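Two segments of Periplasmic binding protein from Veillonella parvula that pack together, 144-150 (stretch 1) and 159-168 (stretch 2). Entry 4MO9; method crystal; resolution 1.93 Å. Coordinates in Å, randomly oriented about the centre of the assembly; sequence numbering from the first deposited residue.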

ATOM      1  N   THR A 144     -12.873  13.474  13.678  1.00 27.92           N
ATOM      2  CA  THR A 144     -12.600  12.283  12.871  1.00 27.86           C
ATOM      3  C   THR A 144     -12.620  12.683  11.391  1.00 31.41           C
ATOM      4  O   THR A 144     -13.535  13.404  10.948  1.00 29.30           O
ATOM      5  CB  THR A 144     -13.682  11.211  13.100  1.00 29.95           C
ATOM      6  OG1 THR A 144     -13.633  10.751  14.462  1.00 31.11           O
ATOM      7  CG2 THR A 144     -13.500  10.040  12.148  1.00 28.68           C
ATOM      8  N   ILE A 145     -11.618  12.241  10.631  1.00 29.24           N
ATOM      9  CA  ILE A 145     -11.587  12.470   9.189  1.00 26.01           C
ATOM     10  C   ILE A 145     -11.391  11.138   8.471  1.00 25.45           C
ATOM     11  O   ILE A 145     -10.345  10.488   8.628  1.00 26.25           O
ATOM     12  CB  ILE A 145     -10.474  13.476   8.795  1.00 27.06           C
ATOM     13  CG1 ILE A 145     -10.777  14.857   9.401  1.00 31.66           C
ATOM     14  CG2 ILE A 145     -10.360  13.601   7.294  1.00 27.14           C
ATOM     15  CD1 ILE A 145      -9.758  15.941   8.980  1.00 32.77           C
ATOM     16  N   TYR A 146     -12.385  10.705   7.696  1.00 25.58           N
ATOM     17  CA  TYR A 146     -12.252   9.405   6.995  1.00 24.06           C
ATOM     18  C   TYR A 146     -11.470   9.545   5.698  1.00 23.45           C
ATOM     19  O   TYR A 146     -11.650  10.517   4.967  1.00 25.36           O
ATOM     20  CB  TYR A 146     -13.628   8.788   6.721  1.00 25.61           C
ATOM     21  CG  TYR A 146     -14.340   8.390   7.996  1.00 29.02           C
ATOM     22  CD1 TYR A 146     -13.752   7.491   8.883  1.00 28.42           C
ATOM     23  CD2 TYR A 146     -15.585   8.911   8.316  1.00 27.95           C
ATOM     24  CE1 TYR A 146     -14.387   7.129  10.056  1.00 30.02           C
ATOM     25  CE2 TYR A 146     -16.228   8.555   9.491  1.00 30.74           C
ATOM     26  CZ  TYR A 146     -15.619   7.660  10.351  1.00 31.54           C
ATOM     27  OH  TYR A 146     -16.248   7.300  11.522  1.00 34.95           O
ATOM     28  N   ILE A 147     -10.605   8.571   5.411  1.00 25.14           N
ATOM     29  CA  ILE A 147      -9.822   8.558   4.183  1.00 23.72           C
ATOM     30  C   ILE A 147      -9.949   7.151   3.580  1.00 26.53           C
ATOM     31  O   ILE A 147     -10.415   6.224   4.254  1.00 25.54           O
ATOM     32  CB  ILE A 147      -8.338   8.876   4.460  1.00 25.00           C
ATOM     33  CG1 ILE A 147      -7.720   7.789   5.350  1.00 27.27           C
ATOM     34  CG2 ILE A 147      -8.182  10.262   5.119  1.00 24.95           C
ATOM     35  CD1 ILE A 147      -6.199   7.900   5.496  1.00 27.05           C
ATOM     36  N   ASP A 148      -9.550   6.968   2.325  1.00 24.60           N
ATOM     37  CA  ASP A 148      -9.773   5.665   1.710  1.00 26.76           C
ATOM     38  C   ASP A 148      -8.847   5.439   0.526  1.00 28.86           C
ATOM     39  O   ASP A 148      -9.198   5.723  -0.629  1.00 30.99           O
ATOM     40  CB  ASP A 148     -11.244   5.482   1.288  1.00 24.26           C
ATOM     41  CG  ASP A 148     -11.562   4.048   0.852  1.00 28.53           C
ATOM     42  OD1 ASP A 148     -10.717   3.135   1.035  1.00 31.29           O
ATOM     43  OD2 ASP A 148     -12.673   3.811   0.331  1.00 28.80           O
ATOM     44  N   TYR A 149      -7.667   4.913   0.817  1.00 26.27           N
ATOM     45  CA  TYR A 149      -6.760   4.478  -0.230  1.00 27.61           C
ATOM     46  C   TYR A 149      -7.064   3.041  -0.656  1.00 28.23           C
ATOM     47  O   TYR A 149      -6.588   2.592  -1.711  1.00 26.46           O
ATOM     48  CB  TYR A 149      -5.317   4.592   0.266  1.00 25.98           C
ATOM     49  CG  TYR A 149      -4.838   6.013   0.482  1.00 25.80           C
ATOM     50  CD1 TYR A 149      -4.988   6.979  -0.505  1.00 24.23           C
ATOM     51  CD2 TYR A 149      -4.242   6.389   1.683  1.00 28.05           C
ATOM     52  CE1 TYR A 149      -4.539   8.284  -0.313  1.00 24.77           C
ATOM     53  CE2 TYR A 149      -3.805   7.692   1.899  1.00 26.40           C
ATOM     54  CZ  TYR A 149      -3.950   8.632   0.890  1.00 28.17           C
ATOM     55  OH  TYR A 149      -3.503   9.916   1.095  1.00 26.02           O
ATOM     56  N   HIS A 150      -7.858   2.317   0.139  1.00 25.75           N
ATOM     57  CA  HIS A 150      -8.091   0.892  -0.136  1.00 23.67           C
ATOM     58  C   HIS A 150      -9.027   0.698  -1.317  1.00 26.98           C
ATOM     59  O   HIS A 150      -8.998  -0.348  -1.974  1.00 26.07           O
ATOM     60  CB  HIS A 150      -8.650   0.159   1.093  1.00 23.70           C
ATOM     61  CG  HIS A 150      -7.675   0.043   2.224  1.00 28.29           C
ATOM     62  ND1 HIS A 150      -7.376   1.094   3.067  1.00 31.23           N
ATOM     63  CD2 HIS A 150      -6.930  -1.006   2.649  1.00 30.01           C
ATOM     64  CE1 HIS A 150      -6.483   0.698   3.960  1.00 30.12           C
ATOM     65  NE2 HIS A 150      -6.200  -0.577   3.732  1.00 30.41           N
ATOM     66  N   LYS A 159      -9.355  12.760  -2.955  1.00 26.12           N
ATOM     67  CA  LYS A 159     -10.100  13.391  -1.873  1.00 28.26           C
ATOM     68  C   LYS A 159      -9.372  13.121  -0.553  1.00 27.46           C
ATOM     69  O   LYS A 159      -9.322  13.976   0.317  1.00 27.40           O
ATOM     70  CB  LYS A 159     -11.545  12.879  -1.844  1.00 32.95           C
ATOM     71  CG  LYS A 159     -12.542  13.793  -1.162  1.00 43.05           C
ATOM     72  CD  LYS A 159     -12.963  14.969  -2.057  1.00 51.31           C
ATOM     73  CE  LYS A 159     -13.987  15.865  -1.338  1.00 57.98           C
ATOM     74  NZ  LYS A 159     -14.471  17.052  -2.129  1.00 59.73           N
ATOM     75  N   SER A 160      -8.776  11.938  -0.426  1.00 25.93           N
ATOM     76  CA  SER A 160      -8.035  11.592   0.778  1.00 26.42           C
ATOM     77  C   SER A 160      -6.817  12.479   0.953  1.00 28.56           C
ATOM     78  O   SER A 160      -6.605  13.044   2.039  1.00 27.79           O
ATOM     79  CB  SER A 160      -7.626  10.120   0.745  1.00 26.71           C
ATOM     80  OG  SER A 160      -8.794   9.309   0.678  1.00 30.89           O
ATOM     81  N   ILE A 161      -6.021  12.604  -0.111  1.00 28.54           N
ATOM     82  CA  ILE A 161      -4.859  13.496  -0.103  1.00 27.20           C
ATOM     83  C   ILE A 161      -5.293  14.929   0.224  1.00 28.87           C
ATOM     84  O   ILE A 161      -4.670  15.624   1.032  1.00 28.07           O
ATOM     85  CB  ILE A 161      -4.151  13.468  -1.468  1.00 25.96           C
ATOM     86  CG1 ILE A 161      -3.533  12.082  -1.705  1.00 27.24           C
ATOM     87  CG2 ILE A 161      -3.074  14.566  -1.564  1.00 28.66           C
ATOM     88  CD1 ILE A 161      -3.051  11.851  -3.138  1.00 26.92           C
ATOM     89  N   GLU A 162      -6.362  15.372  -0.416  1.00 27.07           N
ATOM     90  CA  GLU A 162      -6.839  16.740  -0.249  1.00 30.47           C
ATOM     91  C   GLU A 162      -7.299  16.985   1.197  1.00 29.06           C
ATOM     92  O   GLU A 162      -6.984  18.036   1.789  1.00 27.91           O
ATOM     93  CB  GLU A 162      -7.947  16.993  -1.279  1.00 38.39           C
ATOM     94  CG  GLU A 162      -8.840  18.202  -1.071  1.00 51.42           C
ATOM     95  CD  GLU A 162     -10.047  18.144  -2.001  1.00 59.24           C
ATOM     96  OE1 GLU A 162     -11.175  18.421  -1.540  1.00 55.54           O
ATOM     97  OE2 GLU A 162      -9.858  17.786  -3.191  1.00 66.50           O
ATOM     98  N   ALA A 163      -8.006  16.011   1.779  1.00 28.15           N
ATOM     99  CA  ALA A 163      -8.520  16.164   3.146  1.00 28.75           C
ATOM    100  C   ALA A 163      -7.392  16.225   4.196  1.00 29.71           C
ATOM    101  O   ALA A 163      -7.436  17.053   5.127  1.00 30.78           O
ATOM    102  CB  ALA A 163      -9.511  15.052   3.481  1.00 29.35           C
ATOM    103  N   ILE A 164      -6.394  15.358   4.046  1.00 26.87           N
ATOM    104  CA  ILE A 164      -5.267  15.324   4.973  1.00 28.20           C
ATOM    105  C   ILE A 164      -4.460  16.615   4.846  1.00 30.54           C
ATOM    106  O   ILE A 164      -4.073  17.221   5.857  1.00 31.32           O
ATOM    107  CB  ILE A 164      -4.356  14.106   4.730  1.00 30.22           C
ATOM    108  CG1 ILE A 164      -5.140  12.806   4.944  1.00 26.82           C
ATOM    109  CG2 ILE A 164      -3.144  14.157   5.661  1.00 28.40           C
ATOM    110  CD1 ILE A 164      -4.355  11.536   4.613  1.00 26.30           C
ATOM    111  N   GLY A 165      -4.219  17.053   3.614  1.00 28.35           N
ATOM    112  CA  GLY A 165      -3.520  18.309   3.397  1.00 30.36           C
ATOM    113  C   GLY A 165      -4.239  19.512   3.990  1.00 31.46           C
ATOM    114  O   GLY A 165      -3.614  20.377   4.629  1.00 32.36           O
ATOM    115  N   LYS A 166      -5.552  19.596   3.781  1.00 30.34           N
ATOM    116  CA  LYS A 166      -6.288  20.756   4.269  1.00 33.08           C
ATOM    117  C   LYS A 166      -6.314  20.755   5.800  1.00 33.53           C
ATOM    118  O   LYS A 166      -6.211  21.813   6.435  1.00 32.82           O
ATOM    119  CB  LYS A 166      -7.706  20.798   3.686  1.00 32.98           C
ATOM    120  CG  LYS A 166      -8.440  22.110   3.976  1.00 41.78           C
ATOM    121  CD  LYS A 166      -9.698  22.245   3.131  1.00 45.36           C
ATOM    122  CE  LYS A 166     -10.282  23.649   3.249  1.00 51.10           C
ATOM    123  NZ  LYS A 166     -11.559  23.745   2.499  1.00 52.43           N
ATOM    124  N   ALA A 167      -6.430  19.566   6.388  1.00 31.67           N
ATOM    125  CA  ALA A 167      -6.406  19.426   7.844  1.00 31.97           C
ATOM    126  C   ALA A 167      -5.089  19.941   8.437  1.00 34.39           C
ATOM    127  O   ALA A 167      -5.065  20.530   9.531  1.00 35.54           O
ATOM    128  CB  ALA A 167      -6.640  17.976   8.230  1.00 26.79           C
ATOM    129  N   LEU A 168      -4.003  19.723   7.700  1.00 33.17           N
ATOM    130  CA  LEU A 168      -2.665  20.099   8.150  1.00 32.82           C
ATOM    131  C   LEU A 168      -2.250  21.511   7.744  1.00 34.24           C
ATOM    132  O   LEU A 168      -1.162  21.964   8.111  1.00 37.55           O
ATOM    133  CB  LEU A 168      -1.638  19.079   7.634  1.00 32.79           C
ATOM    134  CG  LEU A 168      -1.654  17.743   8.368  1.00 34.34           C
ATOM    135  CD1 LEU A 168      -0.731  16.720   7.699  1.00 33.83           C
ATOM    136  CD2 LEU A 168      -1.235  17.988   9.798  1.00 37.94           C
TER

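The most unusual feature of this otherwise apolar contact is a single polar link where the strand gives way to loop: the backbone amide of Asp-148 donates a hydrogen bond to the side-chain hydroxyl of Ser-160. Asp-148 N lies 3.0 Å from Ser-160 OG, and the N-H...O angle of 163° is close to linear, so both distance and direction support the assignment. It is the only hydrogen bond between the two stretches. Ser-160 can make it because its CA-to-CB bond points toward the strand and its chi1 of -60° (m) places OG beside the chain. The approach is correspondingly tight: the CA atoms of Ile-147 and Ser-160 are 4.9 Å apart, whereas those of Ile-145 and Ala-163 are separated by 7.7 Å. Ser-160 OG also sits 3.7 Å from Ile-147 CA, a contact rather than a second bond.

The strand, 144-147, and the helix run nearly antiparallel, with 154° between their N-to-C directions and a closest axial approach of 8.3 Å. Alternation along the strand sorts its side chains. Ile-145 and Ile-147 direct their CA-to-CB bonds toward the helix, while Tyr-146, between them, points away and makes no contact with the helix.

Ile-145 meets two alanines one helical turn apart. Its CG2 lies 4.2 Å from Ala-163 CB, and its CD1 reaches 3.8 Å from Ala-167 CB; the m, t rotamer extends CD1 along the helix to the second methyl. The backbone bond from Ala-167 N to Ala-163 O, 3.0 Å long, confirms the regular turn that spaces these partners. Ile-147, with chi1 in p, instead sets its CG2 4.0 Å from Ile-164 CG1. The CA-to-CB bond of Ile-164 is sideways, but the end of its side chain comes nearer to the strand.

Beyond the strand, Tyr-149 continues the contact from the loop. Its CA-to-CB bond is also sideways, yet the ring extends far enough to bring OH within 3.5 Å of Ile-161 CG1 and 4.0 Å of Ile-164 CD1. Ile-161 CG1 lies at the ring edge, near its plane, so this is not packing on the ring face; the apolar approach there is 4.2 Å, from Tyr-149 CE1. The same CE1 is 3.7 Å from Ser-160 CB. The tyrosine hydroxyl is hydrogen-bonded elsewhere in the structure; toward the isoleucines, whose carbons offer it no hydrogen-bonding partner, it makes packing contacts.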